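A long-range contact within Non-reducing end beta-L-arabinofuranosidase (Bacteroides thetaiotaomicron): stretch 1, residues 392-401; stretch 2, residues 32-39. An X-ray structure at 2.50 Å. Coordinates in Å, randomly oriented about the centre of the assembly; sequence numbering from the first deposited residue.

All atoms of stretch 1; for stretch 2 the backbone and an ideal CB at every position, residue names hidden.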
# COMPACT_ATOMS: atom_id res chain seq x y z
N ASN A 392 -3.31 -7.31 0.88
CA ASN A 392 -3.04 -8.03 -0.35
C ASN A 392 -1.69 -8.77 -0.31
O ASN A 392 -1.51 -9.80 -0.96
CB ASN A 392 -3.12 -7.11 -1.56
CG ASN A 392 -4.52 -6.95 -2.04
OD1 ASN A 392 -4.97 -7.66 -2.94
ND2 ASN A 392 -5.25 -6.04 -1.43
N TRP A 393 -0.76 -8.21 0.45
CA TRP A 393 0.53 -8.83 0.58
C TRP A 393 0.41 -10.14 1.34
O TRP A 393 1.00 -11.11 0.92
CB TRP A 393 1.52 -7.89 1.23
CG TRP A 393 2.87 -8.50 1.29
CD1 TRP A 393 3.44 -9.11 2.37
CD2 TRP A 393 3.80 -8.62 0.22
NE1 TRP A 393 4.69 -9.58 2.04
CE2 TRP A 393 4.94 -9.28 0.72
CE3 TRP A 393 3.80 -8.22 -1.12
CZ2 TRP A 393 6.04 -9.55 -0.06
CZ3 TRP A 393 4.92 -8.48 -1.90
CH2 TRP A 393 6.02 -9.15 -1.36
N ARG A 394 -0.37 -10.18 2.42
CA ARG A 394 -0.60 -11.42 3.17
C ARG A 394 -1.33 -12.44 2.30
O ARG A 394 -0.96 -13.63 2.27
CB ARG A 394 -1.41 -11.15 4.42
CG ARG A 394 -0.60 -10.82 5.66
CD ARG A 394 0.09 -9.49 5.54
NE ARG A 394 0.72 -9.10 6.78
CZ ARG A 394 1.66 -8.16 6.86
NH1 ARG A 394 2.06 -7.47 5.80
NH2 ARG A 394 2.18 -7.89 8.05
N MET A 395 -2.34 -11.98 1.57
CA MET A 395 -3.05 -12.87 0.65
C MET A 395 -2.13 -13.47 -0.43
O MET A 395 -2.24 -14.66 -0.75
CB MET A 395 -4.26 -12.17 0.03
CG MET A 395 -5.30 -11.76 1.06
SD MET A 395 -6.21 -13.10 1.86
CE MET A 395 -7.17 -13.68 0.48
N LEU A 396 -1.22 -12.67 -0.96
CA LEU A 396 -0.17 -13.20 -1.83
C LEU A 396 0.60 -14.34 -1.15
O LEU A 396 0.70 -15.43 -1.72
CB LEU A 396 0.80 -12.11 -2.27
CG LEU A 396 1.94 -12.52 -3.22
CD1 LEU A 396 1.41 -12.98 -4.58
CD2 LEU A 396 2.90 -11.35 -3.38
N GLU A 397 1.13 -14.09 0.06
CA GLU A 397 2.02 -15.08 0.73
C GLU A 397 1.26 -16.40 1.09
O GLU A 397 1.78 -17.48 0.93
CB GLU A 397 2.75 -14.46 1.95
CG GLU A 397 3.60 -13.22 1.59
CD GLU A 397 4.91 -13.06 2.38
OE1 GLU A 397 4.96 -13.13 3.65
OE2 GLU A 397 5.92 -12.82 1.70
N VAL A 398 0.02 -16.28 1.51
CA VAL A 398 -0.85 -17.42 1.79
C VAL A 398 -1.34 -18.22 0.57
O VAL A 398 -1.74 -19.37 0.74
CB VAL A 398 -2.09 -16.89 2.54
CG1 VAL A 398 -3.26 -17.86 2.49
CG2 VAL A 398 -1.73 -16.57 3.98
N THR A 399 -1.37 -17.62 -0.62
CA THR A 399 -1.95 -18.27 -1.83
C THR A 399 -1.04 -18.45 -3.04
O THR A 399 -1.30 -19.31 -3.88
CB THR A 399 -3.19 -17.50 -2.35
OG1 THR A 399 -2.83 -16.18 -2.77
CG2 THR A 399 -4.23 -17.40 -1.29
N GLY A 400 -0.01 -17.63 -3.18
CA GLY A 400 0.86 -17.71 -4.34
C GLY A 400 0.25 -17.16 -5.60
O GLY A 400 0.83 -17.32 -6.66
N ASP A 401 -0.90 -16.47 -5.49
CA ASP A 401 -1.65 -15.99 -6.64
C ASP A 401 -1.19 -14.58 -6.99
O ASP A 401 -1.29 -13.65 -6.19
CB ASP A 401 -3.13 -16.00 -6.30
CG ASP A 401 -4.04 -15.88 -7.53
OD1 ASP A 401 -3.77 -15.07 -8.46
OD2 ASP A 401 -5.08 -16.59 -7.51
N UNK A 32 2.59 -22.64 8.63
CA UNK A 32 2.26 -23.97 8.09
C UNK A 32 1.45 -23.94 6.81
O UNK A 32 1.53 -24.87 6.03
CB UNK A 32 1.49 -24.77 9.14
N UNK A 33 0.66 -22.88 6.60
CA UNK A 33 -0.21 -22.75 5.42
C UNK A 33 0.15 -21.51 4.61
O UNK A 33 -0.69 -20.92 3.94
CB UNK A 33 -1.68 -22.69 5.84
N UNK A 34 1.41 -21.11 4.68
CA UNK A 34 1.91 -20.10 3.79
C UNK A 34 2.46 -20.85 2.59
O UNK A 34 2.74 -22.04 2.69
CB UNK A 34 2.96 -19.21 4.46
N UNK A 35 2.59 -20.14 1.47
CA UNK A 35 3.20 -20.68 0.26
C UNK A 35 4.47 -19.95 -0.16
O UNK A 35 5.34 -20.52 -0.81
CB UNK A 35 2.19 -20.63 -0.89
N UNK A 36 4.53 -18.67 0.19
CA UNK A 36 5.70 -17.84 0.01
C UNK A 36 6.03 -17.10 1.28
O UNK A 36 5.17 -16.92 2.14
CB UNK A 36 5.49 -16.85 -1.14
N UNK A 37 7.27 -16.65 1.38
CA UNK A 37 7.73 -15.82 2.47
C UNK A 37 8.59 -14.66 1.94
O UNK A 37 9.00 -14.67 0.77
CB UNK A 37 8.52 -16.66 3.48
N UNK A 38 8.78 -13.63 2.77
CA UNK A 38 9.61 -12.48 2.39
C UNK A 38 11.09 -12.86 2.22
O UNK A 38 11.59 -13.86 2.76
CB UNK A 38 9.48 -11.38 3.44
N UNK A 39 11.78 -12.02 1.44
CA UNK A 39 13.22 -11.88 1.50
C UNK A 39 13.53 -11.17 2.81
O UNK A 39 12.70 -10.43 3.35
CB UNK A 39 13.77 -11.12 0.29

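Residues 392-399 are the last part of a helix; Gly 400, at positive phi, is the first residue to leave it. Stretch 2 crosses near the helix end, mostly as loop.

Position 32 has nothing of stretch 1 within 5.5 Å of its ideal CB, so almost any residue would suit. It is Arg 32, and its side chain makes no contact with the helix.

Position 33 has a CB that points sideways, again with no atom of stretch 1 within 5.5 Å. The choice is open. It is Tyr 33. Its ring leads away from stretch 1, and the contact is left to the backbone, with Tyr 33 O 3.7 Å from Val 398 O.

At position 34 the backbone packs close to the helix. The CB points sideways and lies 4.1 Å from Glu 397 O. A small residue fits easily, and a longer one directed outward is not excluded. It is Ala 34. Its CA lies 4.3 Å from Val 398 CA.

Position 35 points toward stretch 1. Its ideal CB is 3.7 Å from Glu 397 O and 4.4 Å from both Val 398 O and Gly 400 N. The main-chain N donates a hydrogen bond to Glu 397 O at 2.8 Å, which does not depend on the side chain. Several carbonyls lie nearby, so a flexible chain, polar or aliphatic, would suit. Proline would not, because it lacks the N-H. The residue is Lys 35. Its aliphatic part runs past the helix end, with CG 3.4 Å from Val 398 O and CD 3.8 Å from Thr 399 O.

Position 36 also points toward the helix. Its N donates a second hydrogen bond to Glu 397 O, at 3.1 Å, so one carbonyl accepts two backbone donors. Beyond the CB lie the Leu 396 side chain and the bare CA of Gly 400. A long apolar residue would suit; leucine or isoleucine is also conceivable. It is Met 36, with chi1 m and both chi2 and chi3 t. SD comes within 4.2 Å of Leu 396 CG, and CE reaches 3.5 Å from Gly 400 CA.

Position 37 points away. Its CB is 5.0 Å from Glu 397 OE2, so the helix asks little of it. It is Ala 37, whose C is 3.3 Å from the same OE2.

Position 38 has a sideways CB, 4.2 Å from Glu 397 OE2 and 5.2 Å from Trp 393 CZ2. The indole NE1 offers a donor. An acceptor about two bonds beyond CB, as in Asn, could meet it; Gln might also reach. A Ser or Thr hydroxyl could reach the carboxylate but not the indole. It is Asn 38. Trp 393 NE1 donates to Asn 38 OD1 at 3.0 Å, at the ring edge. Asn 38 OD1 also lies 2.7 Å from Glu 397 OE2, but both are acceptors and this is not a hydrogen bond; Asn 38 ND2 is 4.9 Å from Glu 397 OE2.

Position 39 is out of reach of stretch 1. It is Thr 39.

Stretch 2, residues 32-39: RYAKMANT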
# COMPACT_ATOMS: atom_id res chain seq x y z
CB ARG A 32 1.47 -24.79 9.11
CG ARG A 32 2.14 -24.94 10.48
CD ARG A 32 1.17 -24.56 11.61
NE ARG A 32 1.68 -24.86 12.96
CZ ARG A 32 1.02 -24.63 14.11
NH1 ARG A 32 -0.22 -24.10 14.12
NH2 ARG A 32 1.61 -24.94 15.27
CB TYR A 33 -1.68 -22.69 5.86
CG TYR A 33 -2.07 -23.79 6.81
CD1 TYR A 33 -1.89 -23.65 8.20
CD2 TYR A 33 -2.61 -24.99 6.33
CE1 TYR A 33 -2.23 -24.68 9.07
CE2 TYR A 33 -2.96 -26.02 7.20
CZ TYR A 33 -2.76 -25.86 8.57
OH TYR A 33 -3.11 -26.86 9.40
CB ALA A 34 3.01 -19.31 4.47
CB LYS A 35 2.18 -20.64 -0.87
CG LYS A 35 0.85 -21.25 -0.44
CD LYS A 35 0.12 -22.00 -1.54
CE LYS A 35 -0.47 -23.29 -0.97
NZ LYS A 35 -1.01 -24.12 -2.08
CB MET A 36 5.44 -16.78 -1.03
CG MET A 36 4.97 -17.29 -2.36
SD MET A 36 4.44 -15.84 -3.25
CE MET A 36 4.15 -16.51 -4.88
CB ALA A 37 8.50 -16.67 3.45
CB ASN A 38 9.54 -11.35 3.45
CG ASN A 38 8.31 -10.43 3.33
OD1 ASN A 38 7.18 -10.86 3.08
ND2 ASN A 38 8.53 -9.15 3.54
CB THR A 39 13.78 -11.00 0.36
OG1 THR A 39 13.49 -9.61 0.60
CG2 THR A 39 13.26 -11.42 -0.97
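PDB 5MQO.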